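Local structure of inositol-1-monophosphatase SuhB (Mycobacterium tuberculosis, 2Q74) at residues G28-V33 against V110-G115. The protein probably hydrolyses inositol 1-phosphate to free myo-inositol and phosphate with magnesium as cofactor, the second step of myo-inositol biosynthesis from glucose 6-phosphate. Residues are numbered along the deposited sequence; the frame is centred on the assembly and turned at random.
Sequences GRRAEV and VNFVYG
Arg30, near the end of the long helix 8-33, faces Phe112 of the short helix 109-114 with their CA atoms 8.3 Å apart, and the side chains of Arg30 and Phe112 run past each other in opposite directions. CD of Arg30 lies over one face of the Phe112 ring, displaced toward the rim, 3.9 Å from the ring centroid in a CH-pi contact. CB and CG approach at the CZ corner, CB of Arg30 to CZ of Phe112 3.5 Å. With CG anti to the backbone N (chi1 -178°), the aliphatic part reaches out across the ring, and a bend at chi3 turns the guanidinium toward the last turn of the short helix. Its plane stands 72° from the ring, and any cation-pi attraction is weak, with CZ of Arg30 5.2 Å from the centroid of the Phe112 ring. NH1 lies near the carbonyl O of Phe112, but the angle is too poor for a hydrogen bond because the oxygen lies over the guanidinium face; NH2 approaches CA of Gly115, the first residue past the helix, with positive phi. Tyr119 meets the Phe112 ring edge-to-face, and Val56 of helix 55-74 packs against it too. The arrangement joins the N-terminal helix of the inositol monophosphatase fold to the helix that begins at Thr109, the end of the Ile106-Thr109 run assigned to substrate binding by similarity.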
ATOM      1  N   GLY A  28      -1.911 -12.211  16.516  1.00 63.98           N
ATOM      2  CA  GLY A  28      -1.491 -13.472  17.100  1.00 64.09           C
ATOM      3  C   GLY A  28      -2.040 -14.707  16.417  1.00 64.57           C
ATOM      4  O   GLY A  28      -1.327 -15.696  16.229  1.00 64.11           O
ATOM      5  N   ARG A  29      -3.322 -14.668  16.071  1.00 65.26           N
ATOM      6  CA  ARG A  29      -3.967 -15.798  15.406  1.00 65.86           C
ATOM      7  C   ARG A  29      -3.408 -16.046  14.006  1.00 66.55           C
ATOM      8  O   ARG A  29      -3.261 -17.197  13.594  1.00 66.42           O
ATOM      9  CB  ARG A  29      -5.475 -15.581  15.324  1.00 65.86           C
ATOM     10  CG  ARG A  29      -6.242 -15.943  16.588  1.00 66.77           C
ATOM     11  CD  ARG A  29      -6.206 -17.468  16.872  1.00 67.81           C
ATOM     12  NE  ARG A  29      -6.948 -18.229  15.867  1.00 68.17           N
ATOM     13  CZ  ARG A  29      -6.696 -19.492  15.501  1.00 69.07           C
ATOM     14  NH1 ARG A  29      -5.701 -20.188  16.035  1.00 68.67           N
ATOM     15  NH2 ARG A  29      -7.446 -20.061  14.565  1.00 69.48           N
ATOM     16  N   ARG A  30      -3.097 -14.971  13.283  1.00 67.37           N
ATOM     17  CA  ARG A  30      -2.518 -15.092  11.952  1.00 68.35           C
ATOM     18  C   ARG A  30      -1.214 -15.887  12.014  1.00 68.27           C
ATOM     19  O   ARG A  30      -1.001 -16.779  11.207  1.00 68.18           O
ATOM     20  CB  ARG A  30      -2.301 -13.707  11.294  1.00 68.51           C
ATOM     21  CG  ARG A  30      -1.732 -13.814   9.866  1.00 69.51           C
ATOM     22  CD  ARG A  30      -1.578 -12.489   9.107  1.00 70.23           C
ATOM     23  NE  ARG A  30      -0.402 -12.561   8.240  1.00 72.97           N
ATOM     24  CZ  ARG A  30      -0.287 -13.314   7.140  1.00 73.84           C
ATOM     25  NH1 ARG A  30      -1.289 -14.043   6.706  1.00 75.98           N
ATOM     26  NH2 ARG A  30       0.836 -13.314   6.447  1.00 74.01           N
ATOM     27  N   ALA A  31      -0.361 -15.565  12.982  1.00 68.66           N
ATOM     28  CA  ALA A  31       0.928 -16.236  13.146  1.00 69.04           C
ATOM     29  C   ALA A  31       0.764 -17.731  13.417  1.00 69.64           C
ATOM     30  O   ALA A  31       1.526 -18.552  12.900  1.00 69.76           O
ATOM     31  CB  ALA A  31       1.726 -15.573  14.260  1.00 68.61           C
ATOM     32  N   GLU A  32      -0.243 -18.092  14.200  1.00 70.66           N
ATOM     33  CA  GLU A  32      -0.521 -19.508  14.479  1.00 71.36           C
ATOM     34  C   GLU A  32      -0.989 -20.244  13.222  1.00 73.28           C
ATOM     35  O   GLU A  32      -0.345 -21.180  12.757  1.00 73.80           O
ATOM     36  CB  GLU A  32      -1.567 -19.654  15.587  1.00 71.09           C
ATOM     37  CG  GLU A  32      -1.149 -19.030  16.912  1.00 69.77           C
ATOM     38  CD  GLU A  32      -2.196 -19.148  17.986  1.00 69.26           C
ATOM     39  OE1 GLU A  32      -3.337 -19.521  17.671  1.00 67.58           O
ATOM     40  OE2 GLU A  32      -1.887 -18.847  19.149  1.00 66.00           O
ATOM     41  N   VAL A  33      -2.102 -19.791  12.665  1.00 75.29           N
ATOM     42  CA  VAL A  33      -2.679 -20.368  11.457  1.00 76.71           C
ATOM     43  C   VAL A  33      -1.680 -20.461  10.280  1.00 77.75           C
ATOM     44  O   VAL A  33      -1.727 -21.402   9.511  1.00 77.70           O
ATOM     45  CB  VAL A  33      -3.933 -19.575  11.058  1.00 77.03           C
ATOM     46  CG1 VAL A  33      -4.448 -20.007   9.700  1.00 77.41           C
ATOM     47  CG2 VAL A  33      -5.014 -19.756  12.122  1.00 77.14           C
ATOM     48  N   VAL A 110      -7.782 -10.080   1.363  1.00 58.69           N
ATOM     49  CA  VAL A 110      -6.777 -10.440   0.382  1.00 59.12           C
ATOM     50  C   VAL A 110      -5.403 -10.067   0.946  1.00 59.56           C
ATOM     51  O   VAL A 110      -4.439 -10.829   0.870  1.00 59.63           O
ATOM     52  CB  VAL A 110      -7.041  -9.741  -0.962  1.00 59.08           C
ATOM     53  CG1 VAL A 110      -5.872  -9.914  -1.888  1.00 59.47           C
ATOM     54  CG2 VAL A 110      -8.270 -10.309  -1.593  1.00 58.47           C
ATOM     55  N   ASN A 111      -5.332  -8.886   1.533  1.00 60.23           N
ATOM     56  CA  ASN A 111      -4.091  -8.386   2.108  1.00 60.67           C
ATOM     57  C   ASN A 111      -3.594  -9.295   3.221  1.00 60.67           C
ATOM     58  O   ASN A 111      -2.420  -9.682   3.238  1.00 60.33           O
ATOM     59  CB  ASN A 111      -4.288  -6.959   2.620  1.00 60.66           C
ATOM     60  CG  ASN A 111      -4.133  -5.930   1.523  1.00 61.31           C
ATOM     61  OD1 ASN A 111      -3.498  -6.214   0.539  1.00 60.29           O
ATOM     62  ND2 ASN A 111      -4.678  -4.716   1.707  1.00 62.29           N
ATOM     63  N   PHE A 112      -4.510  -9.642   4.123  1.00 60.47           N
ATOM     64  CA  PHE A 112      -4.252 -10.602   5.188  1.00 60.75           C
ATOM     65  C   PHE A 112      -3.654 -11.942   4.679  1.00 60.17           C
ATOM     66  O   PHE A 112      -2.665 -12.443   5.213  1.00 59.91           O
ATOM     67  CB  PHE A 112      -5.561 -10.885   5.922  1.00 61.57           C
ATOM     68  CG  PHE A 112      -5.423 -11.809   7.090  1.00 61.05           C
ATOM     69  CD1 PHE A 112      -5.126 -11.315   8.338  1.00 62.28           C
ATOM     70  CD2 PHE A 112      -5.621 -13.158   6.941  1.00 62.55           C
ATOM     71  CE1 PHE A 112      -5.014 -12.155   9.425  1.00 63.01           C
ATOM     72  CE2 PHE A 112      -5.503 -14.023   8.018  1.00 63.19           C
ATOM     73  CZ  PHE A 112      -5.194 -13.523   9.261  1.00 63.37           C
ATOM     74  N   VAL A 113      -4.256 -12.506   3.647  1.00 59.26           N
ATOM     75  CA  VAL A 113      -3.797 -13.773   3.110  1.00 59.14           C
ATOM     76  C   VAL A 113      -2.398 -13.679   2.478  1.00 58.97           C
ATOM     77  O   VAL A 113      -1.604 -14.627   2.547  1.00 58.64           O
ATOM     78  CB  VAL A 113      -4.816 -14.341   2.067  1.00 59.13           C
ATOM     79  CG1 VAL A 113      -4.223 -15.487   1.317  1.00 58.74           C
ATOM     80  CG2 VAL A 113      -6.085 -14.797   2.760  1.00 58.60           C
ATOM     81  N   TYR A 114      -2.107 -12.544   1.848  1.00 58.79           N
ATOM     82  CA  TYR A 114      -0.827 -12.356   1.157  1.00 58.39           C
ATOM     83  C   TYR A 114       0.273 -11.781   2.035  1.00 57.77           C
ATOM     84  O   TYR A 114       1.424 -11.790   1.657  1.00 58.19           O
ATOM     85  CB  TYR A 114      -1.004 -11.452  -0.066  1.00 58.32           C
ATOM     86  CG  TYR A 114      -1.506 -12.153  -1.318  1.00 58.41           C
ATOM     87  CD1 TYR A 114      -2.861 -12.400  -1.497  1.00 59.35           C
ATOM     88  CD2 TYR A 114      -0.633 -12.537  -2.335  1.00 57.22           C
ATOM     89  CE1 TYR A 114      -3.335 -13.036  -2.629  1.00 58.87           C
ATOM     90  CE2 TYR A 114      -1.105 -13.161  -3.478  1.00 57.59           C
ATOM     91  CZ  TYR A 114      -2.464 -13.406  -3.607  1.00 57.99           C
ATOM     92  OH  TYR A 114      -2.991 -13.976  -4.721  1.00 57.51           O
ATOM     93  N   GLY A 115      -0.073 -11.280   3.206  1.00 57.49           N
ATOM     94  CA  GLY A 115       0.916 -10.686   4.093  1.00 57.20           C
ATOM     95  C   GLY A 115       1.229  -9.233   3.737  1.00 57.21           C
ATOM     96  O   GLY A 115       2.317  -8.731   4.041  1.00 58.11           O
TER